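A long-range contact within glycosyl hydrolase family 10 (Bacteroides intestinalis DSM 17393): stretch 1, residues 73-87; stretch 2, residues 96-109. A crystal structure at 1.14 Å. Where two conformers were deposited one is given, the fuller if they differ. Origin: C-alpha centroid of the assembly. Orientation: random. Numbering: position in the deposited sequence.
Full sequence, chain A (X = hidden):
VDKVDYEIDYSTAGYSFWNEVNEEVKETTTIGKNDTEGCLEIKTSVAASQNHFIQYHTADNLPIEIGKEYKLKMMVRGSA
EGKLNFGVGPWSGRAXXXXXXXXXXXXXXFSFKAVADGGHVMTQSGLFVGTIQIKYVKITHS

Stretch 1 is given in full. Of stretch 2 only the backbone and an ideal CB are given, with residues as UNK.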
# COMPACT_ATOMS: atom_id res chain seq x y z
N LYS A 73 4.40 -5.41 6.57
CA LYS A 73 3.10 -5.73 7.18
C LYS A 73 2.12 -4.69 6.80
O LYS A 73 2.41 -3.46 6.93
CB LYS A 73 3.16 -5.88 8.68
CG LYS A 73 4.12 -6.93 9.15
CD LYS A 73 4.06 -7.21 10.65
CE LYS A 73 4.99 -8.37 11.05
NZ LYS A 73 4.88 -8.72 12.46
N MET A 74 0.93 -5.05 6.33
CA MET A 74 -0.13 -4.10 6.01
C MET A 74 -1.44 -4.62 6.46
O MET A 74 -1.74 -5.82 6.16
CB MET A 74 -0.13 -3.89 4.53
CG MET A 74 -0.97 -2.76 4.01
SD MET A 74 -1.12 -2.63 2.21
CE MET A 74 0.87 -3.03 2.01
N MET A 75 -2.23 -3.83 7.12
CA MET A 75 -3.61 -4.22 7.46
C MET A 75 -4.55 -3.61 6.44
O MET A 75 -4.56 -2.37 6.24
CB MET A 75 -3.95 -3.86 8.87
CG MET A 75 -5.43 -4.09 9.17
SD MET A 75 -5.91 -4.30 10.90
CE MET A 75 -7.01 -2.96 11.16
N VAL A 76 -5.31 -4.47 5.76
CA VAL A 76 -6.09 -4.11 4.55
C VAL A 76 -7.43 -4.80 4.60
O VAL A 76 -7.53 -5.97 5.05
CB VAL A 76 -5.38 -4.54 3.28
CG1 VAL A 76 -6.12 -4.13 2.01
CG2 VAL A 76 -3.96 -4.13 3.28
N ARG A 77 -8.46 -4.13 4.13
CA ARG A 77 -9.75 -4.80 3.78
C ARG A 77 -10.27 -4.09 2.54
O ARG A 77 -9.88 -2.95 2.16
CB ARG A 77 -10.71 -4.77 4.91
CG ARG A 77 -11.27 -3.50 5.22
CD ARG A 77 -12.42 -3.52 6.27
NE ARG A 77 -13.15 -2.33 6.44
CZ ARG A 77 -14.22 -2.05 7.26
NH1 ARG A 77 -14.77 -3.00 8.09
NH2 ARG A 77 -14.69 -0.79 7.26
N GLY A 78 -11.29 -4.70 1.92
CA GLY A 78 -12.02 -4.09 0.82
C GLY A 78 -13.47 -4.36 0.90
O GLY A 78 -13.96 -5.22 1.68
N SER A 79 -14.20 -3.66 0.07
CA SER A 79 -15.67 -3.86 -0.02
C SER A 79 -15.98 -5.14 -0.70
O SER A 79 -17.19 -5.55 -0.64
CB SER A 79 -16.31 -2.70 -0.81
OG SER A 79 -15.71 -2.49 -2.02
N ALA A 80 -15.12 -5.77 -1.37
CA ALA A 80 -15.23 -7.06 -1.98
C ALA A 80 -13.86 -7.68 -2.06
O ALA A 80 -12.82 -6.97 -1.81
CB ALA A 80 -15.78 -6.96 -3.41
N GLU A 81 -13.72 -8.96 -2.31
CA GLU A 81 -12.49 -9.58 -2.54
C GLU A 81 -11.72 -8.95 -3.70
O GLU A 81 -12.32 -8.64 -4.77
CB GLU A 81 -12.63 -11.10 -2.78
CG GLU A 81 -13.00 -11.82 -1.51
CD GLU A 81 -13.36 -13.30 -1.67
OE1 GLU A 81 -12.90 -13.95 -2.59
OE2 GLU A 81 -14.09 -13.81 -0.81
N GLY A 82 -10.43 -8.69 -3.60
CA GLY A 82 -9.62 -8.16 -4.66
C GLY A 82 -8.17 -8.26 -4.35
O GLY A 82 -7.78 -8.88 -3.31
N LYS A 83 -7.33 -7.75 -5.26
CA LYS A 83 -5.91 -7.83 -5.15
C LYS A 83 -5.22 -6.47 -5.16
O LYS A 83 -5.58 -5.58 -5.95
CB LYS A 83 -5.35 -8.68 -6.31
CG LYS A 83 -3.86 -8.84 -6.37
CD LYS A 83 -3.31 -9.54 -7.60
CE LYS A 83 -3.42 -10.99 -7.32
NZ LYS A 83 -3.59 -11.76 -8.60
N LEU A 84 -4.27 -6.32 -4.23
CA LEU A 84 -3.41 -5.11 -4.02
C LEU A 84 -2.01 -5.49 -4.60
O LEU A 84 -1.48 -6.46 -4.03
CB LEU A 84 -3.44 -4.72 -2.44
CG LEU A 84 -3.04 -3.42 -2.11
CD1 LEU A 84 -3.97 -2.34 -2.67
CD2 LEU A 84 -2.95 -3.25 -0.60
N ASN A 85 -1.43 -4.91 -5.58
CA ASN A 85 -0.06 -5.13 -5.96
C ASN A 85 0.85 -4.14 -5.28
O ASN A 85 0.42 -2.97 -5.06
CB ASN A 85 0.11 -5.02 -7.47
CG ASN A 85 -0.66 -6.13 -8.16
OD1 ASN A 85 -1.85 -5.94 -8.45
ND2 ASN A 85 -0.14 -7.26 -8.17
N PHE A 86 2.06 -4.50 -4.92
CA PHE A 86 2.99 -3.61 -4.26
C PHE A 86 4.36 -3.84 -4.66
O PHE A 86 4.72 -4.99 -5.14
CB PHE A 86 2.78 -3.62 -2.73
CG PHE A 86 3.06 -4.94 -2.12
CD1 PHE A 86 4.31 -5.41 -1.98
CD2 PHE A 86 2.00 -5.76 -1.78
CE1 PHE A 86 4.56 -6.67 -1.49
CE2 PHE A 86 2.25 -7.04 -1.30
CZ PHE A 86 3.51 -7.45 -1.16
N GLY A 87 5.24 -2.89 -4.42
CA GLY A 87 6.68 -3.08 -4.44
C GLY A 87 7.30 -2.29 -3.34
O GLY A 87 6.84 -1.15 -3.07
N UNK A 96 8.79 -7.05 -5.12
CA UNK A 96 7.41 -7.06 -5.54
C UNK A 96 6.57 -8.16 -5.04
O UNK A 96 7.05 -9.33 -4.91
CB UNK A 96 7.35 -7.08 -7.07
N UNK A 97 5.32 -7.94 -4.75
CA UNK A 97 4.39 -8.95 -4.36
C UNK A 97 2.97 -8.46 -4.41
O UNK A 97 2.71 -7.42 -5.02
CB UNK A 97 4.72 -9.46 -2.96
N UNK A 98 2.06 -9.21 -3.89
CA UNK A 98 0.67 -8.83 -3.88
C UNK A 98 -0.05 -9.38 -2.67
O UNK A 98 0.41 -10.43 -2.10
CB UNK A 98 -0.02 -9.30 -5.16
N UNK A 99 -1.13 -8.75 -2.25
CA UNK A 99 -2.01 -9.24 -1.22
C UNK A 99 -3.44 -9.38 -1.77
O UNK A 99 -3.96 -8.47 -2.43
CB UNK A 99 -1.98 -8.31 -0.01
N UNK A 100 -4.07 -10.49 -1.42
CA UNK A 100 -5.48 -10.74 -1.80
C UNK A 100 -6.37 -10.54 -0.58
O UNK A 100 -6.31 -11.37 0.35
CB UNK A 100 -5.66 -12.15 -2.37
N UNK A 101 -7.03 -9.43 -0.55
CA UNK A 101 -7.81 -8.96 0.58
C UNK A 101 -9.23 -9.39 0.50
O UNK A 101 -9.69 -9.84 -0.60
CB UNK A 101 -7.74 -7.43 0.68
N UNK A 102 -9.92 -9.24 1.58
CA UNK A 102 -11.37 -9.58 1.64
C UNK A 102 -12.05 -8.57 2.45
O UNK A 102 -11.55 -7.42 2.71
CB UNK A 102 -11.63 -10.97 2.22
N UNK A 103 -13.28 -8.82 2.95
CA UNK A 103 -14.04 -7.88 3.64
C UNK A 103 -13.76 -7.76 5.15
O UNK A 103 -14.42 -7.01 5.85
CB UNK A 103 -15.51 -8.22 3.40
N UNK A 104 -12.85 -8.54 5.67
CA UNK A 104 -12.46 -8.54 7.08
C UNK A 104 -11.14 -7.74 7.21
O UNK A 104 -10.26 -7.94 6.39
CB UNK A 104 -12.30 -9.97 7.61
N UNK A 105 -11.02 -7.00 8.28
CA UNK A 105 -9.70 -6.37 8.60
C UNK A 105 -8.73 -7.49 8.94
O UNK A 105 -8.95 -8.24 9.97
CB UNK A 105 -9.80 -5.38 9.76
N UNK A 106 -7.66 -7.65 8.19
CA UNK A 106 -6.64 -8.67 8.37
C UNK A 106 -5.28 -8.02 8.15
O UNK A 106 -5.16 -7.07 7.40
CB UNK A 106 -6.85 -9.85 7.42
N UNK A 107 -4.25 -8.58 8.80
CA UNK A 107 -2.88 -8.19 8.55
C UNK A 107 -2.27 -9.12 7.55
O UNK A 107 -2.46 -10.37 7.67
CB UNK A 107 -2.06 -8.17 9.84
N UNK A 108 -1.59 -8.61 6.56
CA UNK A 108 -0.85 -9.35 5.57
C UNK A 108 0.62 -9.13 5.76
O UNK A 108 1.04 -7.96 6.05
CB UNK A 108 -1.28 -8.95 4.15
N UNK A 109 1.44 -10.14 5.59
CA UNK A 109 2.87 -10.00 5.70
C UNK A 109 3.57 -10.53 4.49
O UNK A 109 3.17 -11.55 3.89
CB UNK A 109 3.38 -10.71 6.95

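Stretch 2 pairs antiparallel with both strands of stretch 1, in two ladders whose register shifts by one between Val76 and Gly82.

Position 96 lies beside Gly87 (CA-CA 4.2 Å), with little to touch; many residues would suit. Glu96 sets its CA 3.4 Å from Phe86 O.

At 97, an ideal CB would sit 3.0 Å from Phe86 CZ, a clash, so glycine fits best. Gly97 lays its CA over the Phe86 ring, 4.0 Å from the centroid.

Position 98 points to the Lys83 and Asn85 face, its ideal CB 3.6 Å from Asn85 ND2; small or polar residues suit. Ser98 OG lies 4.0 Å from Lys83 CE.

Position 99 exchanges backbone hydrogen bonds with Leu84 (Leu84 N to its O 2.8 Å, its N to Leu84 O 2.9 Å). Its CB shares a face with Met74, Leu84 and Phe86, favouring a large apolar group. Phe99 (chi1 m) has Phe86 CE2 over one ring face, 3.5 Å from Phe99 CE2; Met74 CE approaches Phe99 CE2 at the edge (3.7 Å).

Position 100 joins the Lys83 face, where polar residues suit; Ser100 OG lies 4.2 Å from Lys83 CE.

At 101, the ideal CB is 3.9 Å from Val76 CG1, and Gly78 and Gly82 leave room: a wide aromatic or aliphatic group suits. Phe101 (chi1 p) fills it. Gly82 CA lies 4.0 Å from the ring centroid, over the face; an ideal CB on Gly78 would fall 2.5 Å from Phe101 CE1.

Position 102 points sideways, its O accepting from Gly78 N (2.8 Å). Polar residues suit; Asn102 OD1 accepts from the N of 104 (2.9 Å).

Position 103 points away overall, though its ideal CB is 3.8 Å from Gly78 O; small polar residues suit. Thr103 CG2 is 3.8 Å from Ser79 O. Position 104 also points away and is permissive: Glu104.

At 105, the ideal CB lies 3.9 Å from Met75 CE, inviting a broad flat or long apolar group. Trp105 sets its five-membered ring 3.4 Å (centroid) from Arg77 CD, over the face, and CE3 3.5 Å from Met75 CG.

At 106, the O accepts from Val76 N (3.1 Å), but the ideal CB stays 4.6 Å from Val76 O; many residues suit. Lys106 keeps its side chain equally distant.

Position 107 shares a face with Met75 and Lys73; a polar or acidic chain reaching the amine would suit, among others. Water 1 bridges Lys73 NZ (2.9 Å to its O) and Glu107 OE1 (2.6 Å from its O); NZ and OE1 themselves are 4.4 Å apart, beyond a salt bridge.

At 108, Met74 N donates to its O (2.9 Å) and its N to Met74 O (2.8 Å); aromatic or large aliphatic chains suit. Tyr108 CE2 lies 4.2 Å from Val76 CB.

Position 109, paired with Lys73, suits acid: Glu109 OE2 makes a long salt bridge to Lys73 NZ (3.9 Å).

Stretch 2, residues 96-109: EGSFSFNTEWKEYE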
# COMPACT_ATOMS: atom_id res chain seq x y z
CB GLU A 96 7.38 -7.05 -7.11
CG GLU A 96 7.99 -5.82 -7.74
CD GLU A 96 8.14 -5.99 -9.27
OE1 GLU A 96 7.12 -6.30 -9.87
OE2 GLU A 96 9.27 -5.88 -9.84
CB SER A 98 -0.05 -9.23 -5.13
OG SER A 98 -0.13 -10.62 -5.15
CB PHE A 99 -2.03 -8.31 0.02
CG PHE A 99 -0.72 -8.11 0.76
CD1 PHE A 99 0.11 -9.16 1.05
CD2 PHE A 99 -0.34 -6.84 1.20
CE1 PHE A 99 1.28 -8.98 1.75
CE2 PHE A 99 0.81 -6.69 1.92
CZ PHE A 99 1.60 -7.74 2.23
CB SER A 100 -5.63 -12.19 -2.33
OG SER A 100 -4.88 -12.26 -3.56
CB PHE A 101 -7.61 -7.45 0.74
CG PHE A 101 -8.04 -6.64 -0.45
CD1 PHE A 101 -9.38 -6.41 -0.75
CD2 PHE A 101 -7.12 -6.13 -1.32
CE1 PHE A 101 -9.79 -5.71 -1.89
CE2 PHE A 101 -7.49 -5.42 -2.44
CZ PHE A 101 -8.82 -5.19 -2.73
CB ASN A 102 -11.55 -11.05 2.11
CG ASN A 102 -11.29 -11.25 3.54
OD1 ASN A 102 -10.99 -10.36 4.29
ND2 ASN A 102 -11.52 -12.51 4.01
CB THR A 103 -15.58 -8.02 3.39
OG1 THR A 103 -16.03 -9.23 4.10
CG2 THR A 103 -15.91 -8.05 1.95
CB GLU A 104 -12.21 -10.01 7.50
CG GLU A 104 -13.44 -10.90 7.28
CD GLU A 104 -13.24 -12.34 7.54
OE1 GLU A 104 -12.13 -12.78 7.89
OE2 GLU A 104 -14.25 -13.14 7.49
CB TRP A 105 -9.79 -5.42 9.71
CG TRP A 105 -10.33 -4.07 9.36
CD1 TRP A 105 -11.45 -3.51 9.79
CD2 TRP A 105 -9.68 -3.09 8.51
NE1 TRP A 105 -11.55 -2.18 9.31
CE2 TRP A 105 -10.41 -1.96 8.55
CE3 TRP A 105 -8.49 -3.11 7.77
CZ2 TRP A 105 -10.00 -0.77 7.85
CZ3 TRP A 105 -8.09 -1.94 7.12
CH2 TRP A 105 -8.86 -0.82 7.18
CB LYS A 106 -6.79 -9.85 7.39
CG LYS A 106 -8.11 -10.62 7.71
CD LYS A 106 -8.52 -11.63 6.66
CE LYS A 106 -7.50 -12.58 6.20
NZ LYS A 106 -8.19 -13.47 5.13
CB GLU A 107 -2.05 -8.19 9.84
CG GLU A 107 -0.70 -7.51 9.67
CD GLU A 107 0.11 -7.56 10.94
OE1 GLU A 107 0.67 -8.65 11.23
OE2 GLU A 107 0.19 -6.54 11.67
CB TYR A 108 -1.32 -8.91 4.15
CG TYR A 108 -2.80 -9.14 3.92
CD1 TYR A 108 -3.21 -10.41 3.38
CD2 TYR A 108 -3.75 -8.30 4.37
CE1 TYR A 108 -4.54 -10.74 3.25
CE2 TYR A 108 -5.09 -8.59 4.21
CZ TYR A 108 -5.47 -9.83 3.66
OH TYR A 108 -6.83 -10.15 3.55
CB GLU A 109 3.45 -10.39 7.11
CG GLU A 109 3.41 -11.84 7.55
CD GLU A 109 4.04 -12.08 8.93
OE1 GLU A 109 4.97 -12.92 8.82
OE2 GLU A 109 3.64 -11.50 9.99
O HOH W 1 2.18 -9.24 13.29
O HOH W 2 -8.69 -8.31 4.15
O HOH W 3 -14.18 -5.59 8.65
O HOH W 4 -15.51 -4.37 4.29
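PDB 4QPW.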